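Local coordinates for putative cell adhesion protein (Bacteroides eggerthii, PDB 4GPV), which probably serves as a FimA-type fimbrial subunit that polymerises into an adhesive pilus of a gut bacterium, at residues A198-G210 and Y250-I262. Residues are numbered along the deposited sequence; the frame is centred on the assembly and turned at random. Where two conformers were deposited one is given.
Sequences AAEKVTQNEFYTG and YTFGNDGTTQPTI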
ATOM      1  N   ALA A 198      -5.191  -8.341 -11.789  1.00 22.95           N
ATOM      2  CA  ALA A 198      -4.822  -6.958 -11.561  1.00 21.82           C
ATOM      3  C   ALA A 198      -6.093  -6.142 -11.215  1.00 21.83           C
ATOM      4  O   ALA A 198      -6.043  -5.297 -10.315  1.00 21.39           O
ATOM      5  CB  ALA A 198      -4.144  -6.412 -12.815  1.00 22.85           C
ATOM      6  N   ALA A 199      -7.241  -6.446 -11.888  1.00 20.47           N
ATOM      7  CA  ALA A 199      -8.486  -5.698 -11.633  1.00 21.89           C
ATOM      8  C   ALA A 199      -9.013  -5.944 -10.212  1.00 23.93           C
ATOM      9  O   ALA A 199      -9.385  -4.983  -9.529  1.00 22.60           O
ATOM     10  CB  ALA A 199      -9.544  -6.040 -12.658  1.00 24.02           C
ATOM     11  N   GLU A 200      -8.944  -7.199  -9.738  1.00 21.36           N
ATOM     12  CA  GLU A 200      -9.403  -7.543  -8.386  1.00 21.81           C
ATOM     13  C   GLU A 200      -8.575  -6.828  -7.316  1.00 23.37           C
ATOM     14  O   GLU A 200      -9.127  -6.442  -6.279  1.00 22.78           O
ATOM     15  CB  GLU A 200      -9.328  -9.057  -8.153  1.00 23.64           C
ATOM     16  CG  GLU A 200     -10.471  -9.843  -8.798  1.00 31.32           C
ATOM     17  CD  GLU A 200     -10.329 -11.357  -8.895  1.00 51.50           C
ATOM     18  OE1 GLU A 200      -9.207 -11.882  -8.709  1.00 37.30           O
ATOM     19  OE2 GLU A 200     -11.340 -12.020  -9.217  1.00 46.39           O
ATOM     20  N   LYS A 201      -7.249  -6.663  -7.558  1.00 19.09           N
ATOM     21  CA  LYS A 201      -6.332  -6.066  -6.584  1.00 19.39           C
ATOM     22  C   LYS A 201      -6.584  -4.589  -6.328  1.00 23.39           C
ATOM     23  O   LYS A 201      -6.146  -4.099  -5.277  1.00 24.82           O
ATOM     24  CB  LYS A 201      -4.883  -6.262  -7.029  1.00 20.60           C
ATOM     25  CG  LYS A 201      -4.420  -7.710  -6.907  1.00 21.25           C
ATOM     26  CD  LYS A 201      -2.989  -7.852  -7.444  1.00 26.60           C
ATOM     27  CE  LYS A 201      -2.445  -9.243  -7.179  1.00 29.25           C
ATOM     28  NZ  LYS A 201      -1.106  -9.410  -7.799  1.00 32.36           N
ATOM     29  N   VAL A 202      -7.303  -3.883  -7.244  1.00 19.71           N
ATOM     30  CA  VAL A 202      -7.576  -2.439  -7.091  1.00 19.46           C
ATOM     31  C   VAL A 202      -9.065  -2.160  -6.819  1.00 23.41           C
ATOM     32  O   VAL A 202      -9.469  -0.998  -6.825  1.00 23.55           O
ATOM     33  CB  VAL A 202      -7.059  -1.618  -8.313  1.00 22.50           C
ATOM     34  CG1 VAL A 202      -5.536  -1.751  -8.441  1.00 21.96           C
ATOM     35  CG2 VAL A 202      -7.748  -2.037  -9.623  1.00 23.27           C
ATOM     36  N   THR A 203      -9.865  -3.205  -6.575  0.70 19.87           N
ATOM     37  CA  THR A 203     -11.287  -2.993  -6.299  0.70 20.32           C
ATOM     38  C   THR A 203     -11.492  -2.911  -4.797  0.70 24.06           C
ATOM     39  O   THR A 203     -11.104  -3.837  -4.084  0.70 24.94           O
ATOM     40  CB  THR A 203     -12.142  -4.106  -6.916  0.70 28.09           C
ATOM     41  OG1 THR A 203     -11.729  -4.326  -8.264  0.70 27.68           O
ATOM     42  CG2 THR A 203     -13.631  -3.763  -6.866  0.70 26.78           C
ATOM     43  N   GLN A 204     -12.135  -1.830  -4.323  1.00 21.37           N
ATOM     44  CA  GLN A 204     -12.380  -1.626  -2.894  1.00 20.62           C
ATOM     45  C   GLN A 204     -13.784  -1.179  -2.657  1.00 25.45           C
ATOM     46  O   GLN A 204     -14.295  -0.385  -3.433  1.00 27.02           O
ATOM     47  CB  GLN A 204     -11.419  -0.542  -2.341  1.00 19.38           C
ATOM     48  CG  GLN A 204      -9.924  -0.871  -2.509  1.00 19.87           C
ATOM     49  CD  GLN A 204      -9.374  -1.907  -1.551  1.00 22.44           C
ATOM     50  OE1 GLN A 204     -10.048  -2.424  -0.654  1.00 21.47           O
ATOM     51  NE2 GLN A 204      -8.135  -2.270  -1.746  1.00 18.84           N
ATOM     52  N   ASN A 205     -14.387  -1.621  -1.545  1.00 22.43           N
ATOM     53  CA  ASN A 205     -15.690  -1.126  -1.138  1.00 23.59           C
ATOM     54  C   ASN A 205     -15.670  -0.818   0.370  1.00 26.88           C
ATOM     55  O   ASN A 205     -16.683  -0.412   0.928  1.00 26.94           O
ATOM     56  CB  ASN A 205     -16.828  -2.091  -1.548  1.00 27.57           C
ATOM     57  CG  ASN A 205     -16.824  -3.461  -0.931  1.00 48.16           C
ATOM     58  OD1 ASN A 205     -15.979  -3.830  -0.108  1.00 41.13           O
ATOM     59  ND2 ASN A 205     -17.814  -4.252  -1.323  1.00 46.95           N
ATOM     60  N   GLU A 206     -14.494  -0.993   1.012  1.00 23.24           N
ATOM     61  CA  GLU A 206     -14.204  -0.682   2.408  1.00 21.94           C
ATOM     62  C   GLU A 206     -12.883   0.066   2.487  1.00 21.72           C
ATOM     63  O   GLU A 206     -11.966  -0.206   1.727  1.00 19.91           O
ATOM     64  CB  GLU A 206     -14.170  -1.918   3.310  1.00 23.63           C
ATOM     65  CG  GLU A 206     -15.525  -2.550   3.536  1.00 29.56           C
ATOM     66  CD  GLU A 206     -15.411  -3.747   4.462  1.00 52.61           C
ATOM     67  OE1 GLU A 206     -14.797  -4.760   4.057  1.00 45.00           O
ATOM     68  OE2 GLU A 206     -15.857  -3.638   5.626  1.00 50.43           O
ATOM     69  N   PHE A 207     -12.808   1.020   3.395  1.00 20.00           N
ATOM     70  CA  PHE A 207     -11.657   1.911   3.480  1.00 19.00           C
ATOM     71  C   PHE A 207     -11.283   2.260   4.902  1.00 22.40           C
ATOM     72  O   PHE A 207     -12.132   2.254   5.789  1.00 23.92           O
ATOM     73  CB  PHE A 207     -12.037   3.258   2.791  1.00 20.44           C
ATOM     74  CG  PHE A 207     -12.547   3.116   1.376  1.00 21.91           C
ATOM     75  CD1 PHE A 207     -11.659   3.006   0.317  1.00 21.67           C
ATOM     76  CD2 PHE A 207     -13.899   2.890   1.126  1.00 24.32           C
ATOM     77  CE1 PHE A 207     -12.117   2.753  -0.976  1.00 23.69           C
ATOM     78  CE2 PHE A 207     -14.353   2.628  -0.171  1.00 27.47           C
ATOM     79  CZ  PHE A 207     -13.458   2.595  -1.215  1.00 24.08           C
ATOM     80  N   TYR A 208     -10.066   2.764   5.061  1.00 18.66           N
ATOM     81  CA  TYR A 208      -9.648   3.425   6.291  1.00 18.75           C
ATOM     82  C   TYR A 208      -9.462   4.909   5.967  1.00 22.31           C
ATOM     83  O   TYR A 208      -9.128   5.237   4.821  1.00 21.37           O
ATOM     84  CB  TYR A 208      -8.342   2.842   6.834  1.00 17.68           C
ATOM     85  CG  TYR A 208      -8.455   1.394   7.246  1.00 19.41           C
ATOM     86  CD1 TYR A 208      -9.003   1.040   8.481  1.00 22.47           C
ATOM     87  CD2 TYR A 208      -7.979   0.381   6.424  1.00 20.00           C
ATOM     88  CE1 TYR A 208      -9.073  -0.297   8.880  1.00 23.88           C
ATOM     89  CE2 TYR A 208      -8.093  -0.957   6.785  1.00 20.99           C
ATOM     90  CZ  TYR A 208      -8.636  -1.290   8.014  1.00 27.11           C
ATOM     91  OH  TYR A 208      -8.637  -2.611   8.379  1.00 31.28           O
ATOM     92  N   THR A 209      -9.588   5.797   6.953  1.00 19.21           N
ATOM     93  CA  THR A 209      -9.370   7.207   6.679  1.00 19.69           C
ATOM     94  C   THR A 209      -8.672   7.874   7.899  1.00 23.08           C
ATOM     95  O   THR A 209      -8.931   7.518   9.059  1.00 22.56           O
ATOM     96  CB  THR A 209     -10.688   7.902   6.232  1.00 22.83           C
ATOM     97  OG1 THR A 209     -10.354   9.089   5.537  1.00 24.38           O
ATOM     98  CG2 THR A 209     -11.613   8.244   7.391  1.00 20.38           C
ATOM     99  N   GLY A 210      -7.755   8.779   7.616  1.00 19.64           N
ATOM    100  CA  GLY A 210      -7.008   9.463   8.677  1.00 19.05           C
ATOM    101  C   GLY A 210      -7.729  10.606   9.350  1.00 23.36           C
ATOM    102  O   GLY A 210      -7.332  11.050  10.434  1.00 22.92           O
ATOM    103  N   TYR A 250       1.758   3.621   3.468  1.00 17.72           N
ATOM    104  CA  TYR A 250       1.546   2.397   2.695  1.00 15.25           C
ATOM    105  C   TYR A 250       0.061   2.233   2.557  1.00 19.08           C
ATOM    106  O   TYR A 250      -0.673   2.465   3.531  1.00 17.94           O
ATOM    107  CB  TYR A 250       2.136   1.150   3.400  1.00 17.60           C
ATOM    108  CG  TYR A 250       3.606   1.293   3.661  1.00 17.75           C
ATOM    109  CD1 TYR A 250       4.522   1.352   2.608  1.00 19.04           C
ATOM    110  CD2 TYR A 250       4.091   1.394   4.958  1.00 19.25           C
ATOM    111  CE1 TYR A 250       5.887   1.525   2.851  1.00 22.87           C
ATOM    112  CE2 TYR A 250       5.453   1.521   5.215  1.00 19.78           C
ATOM    113  CZ  TYR A 250       6.344   1.601   4.160  1.00 25.79           C
ATOM    114  OH  TYR A 250       7.672   1.770   4.444  1.00 25.41           O
ATOM    115  N   THR A 251      -0.405   1.804   1.386  1.00 16.42           N
ATOM    116  CA  THR A 251      -1.853   1.619   1.230  1.00 16.43           C
ATOM    117  C   THR A 251      -2.092   0.507   0.231  1.00 18.63           C
ATOM    118  O   THR A 251      -1.151   0.056  -0.406  1.00 19.10           O
ATOM    119  CB  THR A 251      -2.517   2.956   0.787  1.00 17.93           C
ATOM    120  OG1 THR A 251      -3.950   2.813   0.876  1.00 17.65           O
ATOM    121  CG2 THR A 251      -2.137   3.376  -0.639  1.00 16.52           C
ATOM    122  N   PHE A 252      -3.331   0.084   0.080  1.00 16.13           N
ATOM    123  CA  PHE A 252      -3.591  -0.939  -0.913  1.00 14.93           C
ATOM    124  C   PHE A 252      -4.220  -0.343  -2.213  1.00 17.83           C
ATOM    125  O   PHE A 252      -4.636   0.829  -2.258  1.00 18.14           O
ATOM    126  CB  PHE A 252      -4.484  -2.043  -0.332  1.00 17.13           C
ATOM    127  CG  PHE A 252      -3.796  -2.889   0.717  1.00 16.98           C
ATOM    128  CD1 PHE A 252      -2.450  -3.244   0.584  1.00 19.50           C
ATOM    129  CD2 PHE A 252      -4.506  -3.386   1.803  1.00 19.46           C
ATOM    130  CE1 PHE A 252      -1.815  -4.035   1.567  1.00 20.49           C
ATOM    131  CE2 PHE A 252      -3.872  -4.192   2.772  1.00 19.62           C
ATOM    132  CZ  PHE A 252      -2.541  -4.521   2.629  1.00 18.11           C
ATOM    133  N   GLY A 253      -4.281  -1.174  -3.255  1.00 17.87           N
ATOM    134  CA  GLY A 253      -4.810  -0.795  -4.560  1.00 16.72           C
ATOM    135  C   GLY A 253      -6.178  -0.170  -4.478  1.00 19.42           C
ATOM    136  O   GLY A 253      -6.993  -0.570  -3.655  1.00 18.72           O
ATOM    137  N   ASN A 254      -6.426   0.859  -5.267  1.00 16.81           N
ATOM    138  CA  ASN A 254      -7.723   1.522  -5.254  1.00 16.89           C
ATOM    139  C   ASN A 254      -7.927   2.247  -6.584  1.00 19.73           C
ATOM    140  O   ASN A 254      -7.361   3.321  -6.763  1.00 18.73           O
ATOM    141  CB  ASN A 254      -7.878   2.517  -4.069  1.00 13.62           C
ATOM    142  CG  ASN A 254      -9.272   3.102  -3.967  1.00 20.98           C
ATOM    143  OD1 ASN A 254     -10.236   2.670  -4.637  1.00 22.92           O
ATOM    144  ND2 ASN A 254      -9.411   4.129  -3.166  1.00 20.15           N
ATOM    145  N   ASP A 255      -8.802   1.710  -7.454  1.00 19.77           N
ATOM    146  CA  ASP A 255      -9.104   2.324  -8.771  1.00 21.06           C
ATOM    147  C   ASP A 255     -10.061   3.506  -8.631  1.00 23.58           C
ATOM    148  O   ASP A 255     -10.347   4.215  -9.610  1.00 23.51           O
ATOM    149  CB  ASP A 255      -9.657   1.276  -9.777  1.00 23.54           C
ATOM    150  CG  ASP A 255     -10.908   0.512  -9.342  1.00 30.66           C
ATOM    151  OD1 ASP A 255     -11.632   1.000  -8.432  1.00 28.32           O
ATOM    152  OD2 ASP A 255     -11.203  -0.527  -9.957  1.00 33.13           O
ATOM    153  N   GLY A 256     -10.570   3.685  -7.422  1.00 21.82           N
ATOM    154  CA  GLY A 256     -11.475   4.772  -7.089  1.00 22.35           C
ATOM    155  C   GLY A 256     -12.857   4.677  -7.686  1.00 26.75           C
ATOM    156  O   GLY A 256     -13.572   5.676  -7.668  1.00 28.35           O
ATOM    157  N   THR A 257     -13.270   3.481  -8.171  1.00 24.15           N
ATOM    158  CA  THR A 257     -14.597   3.345  -8.773  1.00 26.79           C
ATOM    159  C   THR A 257     -15.684   3.381  -7.682  1.00 31.86           C
ATOM    160  O   THR A 257     -16.852   3.654  -8.005  1.00 33.82           O
ATOM    161  CB  THR A 257     -14.662   2.132  -9.698  1.00 34.30           C
ATOM    162  OG1 THR A 257     -14.308   0.966  -8.963  1.00 36.57           O
ATOM    163  CG2 THR A 257     -13.719   2.272 -10.892  1.00 33.35           C
ATOM    164  N   THR A 258     -15.314   3.168  -6.398  1.00 25.17           N
ATOM    165  CA  THR A 258     -16.258   3.393  -5.291  1.00 24.97           C
ATOM    166  C   THR A 258     -15.900   4.741  -4.665  1.00 27.46           C
ATOM    167  O   THR A 258     -16.738   5.624  -4.564  1.00 28.26           O
ATOM    168  CB  THR A 258     -16.265   2.255  -4.267  1.00 31.36           C
ATOM    169  OG1 THR A 258     -16.767   1.074  -4.906  1.00 31.51           O
ATOM    170  CG2 THR A 258     -17.140   2.583  -3.053  1.00 32.99           C
ATOM    171  N   GLN A 259     -14.640   4.890  -4.233  1.00 21.60           N
ATOM    172  CA  GLN A 259     -14.183   6.152  -3.637  1.00 20.85           C
ATOM    173  C   GLN A 259     -12.708   6.244  -3.855  1.00 22.80           C
ATOM    174  O   GLN A 259     -12.011   5.353  -3.371  1.00 22.02           O
ATOM    175  CB  GLN A 259     -14.501   6.221  -2.126  1.00 21.86           C
ATOM    176  CG  GLN A 259     -13.857   7.433  -1.403  1.00 22.13           C
ATOM    177  CD  GLN A 259     -14.250   8.806  -1.936  1.00 24.54           C
ATOM    178  OE1 GLN A 259     -15.426   9.128  -2.105  1.00 24.22           O
ATOM    179  NE2 GLN A 259     -13.277   9.676  -2.197  1.00 24.74           N
ATOM    180  N   PRO A 260     -12.175   7.311  -4.505  1.00 20.25           N
ATOM    181  CA  PRO A 260     -10.715   7.361  -4.663  1.00 18.77           C
ATOM    182  C   PRO A 260      -9.997   7.693  -3.378  1.00 20.04           C
ATOM    183  O   PRO A 260     -10.537   8.348  -2.500  1.00 18.85           O
ATOM    184  CB  PRO A 260     -10.509   8.503  -5.651  1.00 20.85           C
ATOM    185  CG  PRO A 260     -11.722   9.379  -5.476  1.00 25.80           C
ATOM    186  CD  PRO A 260     -12.829   8.427  -5.217  1.00 22.81           C
ATOM    187  N   THR A 261      -8.740   7.278  -3.315  1.00 16.64           N
ATOM    188  CA  THR A 261      -7.853   7.622  -2.218  1.00 17.35           C
ATOM    189  C   THR A 261      -7.466   9.101  -2.396  1.00 17.46           C
ATOM    190  O   THR A 261      -7.341   9.593  -3.529  1.00 19.14           O
ATOM    191  CB  THR A 261      -6.640   6.677  -2.226  1.00 17.75           C
ATOM    192  OG1 THR A 261      -7.094   5.333  -1.950  1.00 17.90           O
ATOM    193  CG2 THR A 261      -5.579   7.059  -1.189  1.00 18.45           C
ATOM    194  N   ILE A 262      -7.274   9.814  -1.273  1.00 15.62           N
ATOM    195  CA  ILE A 262      -6.928  11.242  -1.294  1.00 15.33           C
ATOM    196  C   ILE A 262      -5.774  11.481  -0.327  1.00 19.22           C
ATOM    197  O   ILE A 262      -5.846  11.057   0.829  1.00 19.66           O
ATOM    198  CB  ILE A 262      -8.138  12.161  -0.896  1.00 17.66           C
ATOM    199  CG1 ILE A 262      -9.431  11.843  -1.686  1.00 18.65           C
ATOM    200  CG2 ILE A 262      -7.727  13.688  -0.920  1.00 16.66           C
ATOM    201  CD1 ILE A 262     -10.677  12.492  -1.152  1.00 23.80           C
TER
HETATM  202  O   HOH W   1     -10.892  -2.964 -11.014  1.00 38.92           O
HETATM  203  O   HOH W   2     -12.945   0.146  -6.181  1.00 28.22           O
HETATM  204  O   HOH W   3     -15.428  -0.734  -6.260  1.00 39.58           O
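D255, the second of two consecutive Asx-turn residues, gives its backbone N to V202 O at 2.9 Å across the contact. The turns shape the loop that 250-262 lays against 198-210. OD1 of N254 accepts from G256 N, and OD1 of D255 accepts from T257 N. The contact lies in the C-terminal domain of this FimA-like fimbrial subunit. Here the connection from strand 247-251 to strand 262-271 packs on the segment between helix 198-201 and strand 207-209.

A second direct hydrogen bond joins the segments. NE2 of Q204 reaches G253 O at 2.8 Å, with the acceptor close to its amide plane. The bend of the Q204 chain at chi2 (-76°) turns NE2 onto G253 O. NE2 also donates to K191 O, so two backbone carbonyls hold it. G253 suits the close approach, since a CB here would clash with K201 O.

The F207 ring fills the other end. CB of Q259 lies over one face, 3.9 Å from F207 CZ. N254 ND2 and T258 CG2 meet the ring edge. N254 swings its CG anti to the backbone N (chi1 -174°), and ND2 then donates to both Q259 O and T261 OG1, each nearly in the amide plane. Without this amide, as with an alanine here, Q259 O and T261 OG1 would probably lose a shared donor and the edge of F207 a neighbour.

Waters bridge the more exposed side. One donates to both A199 O and D255 OD2. Another accepts from Q204 N and lies 2.7 Å from D255 OD1.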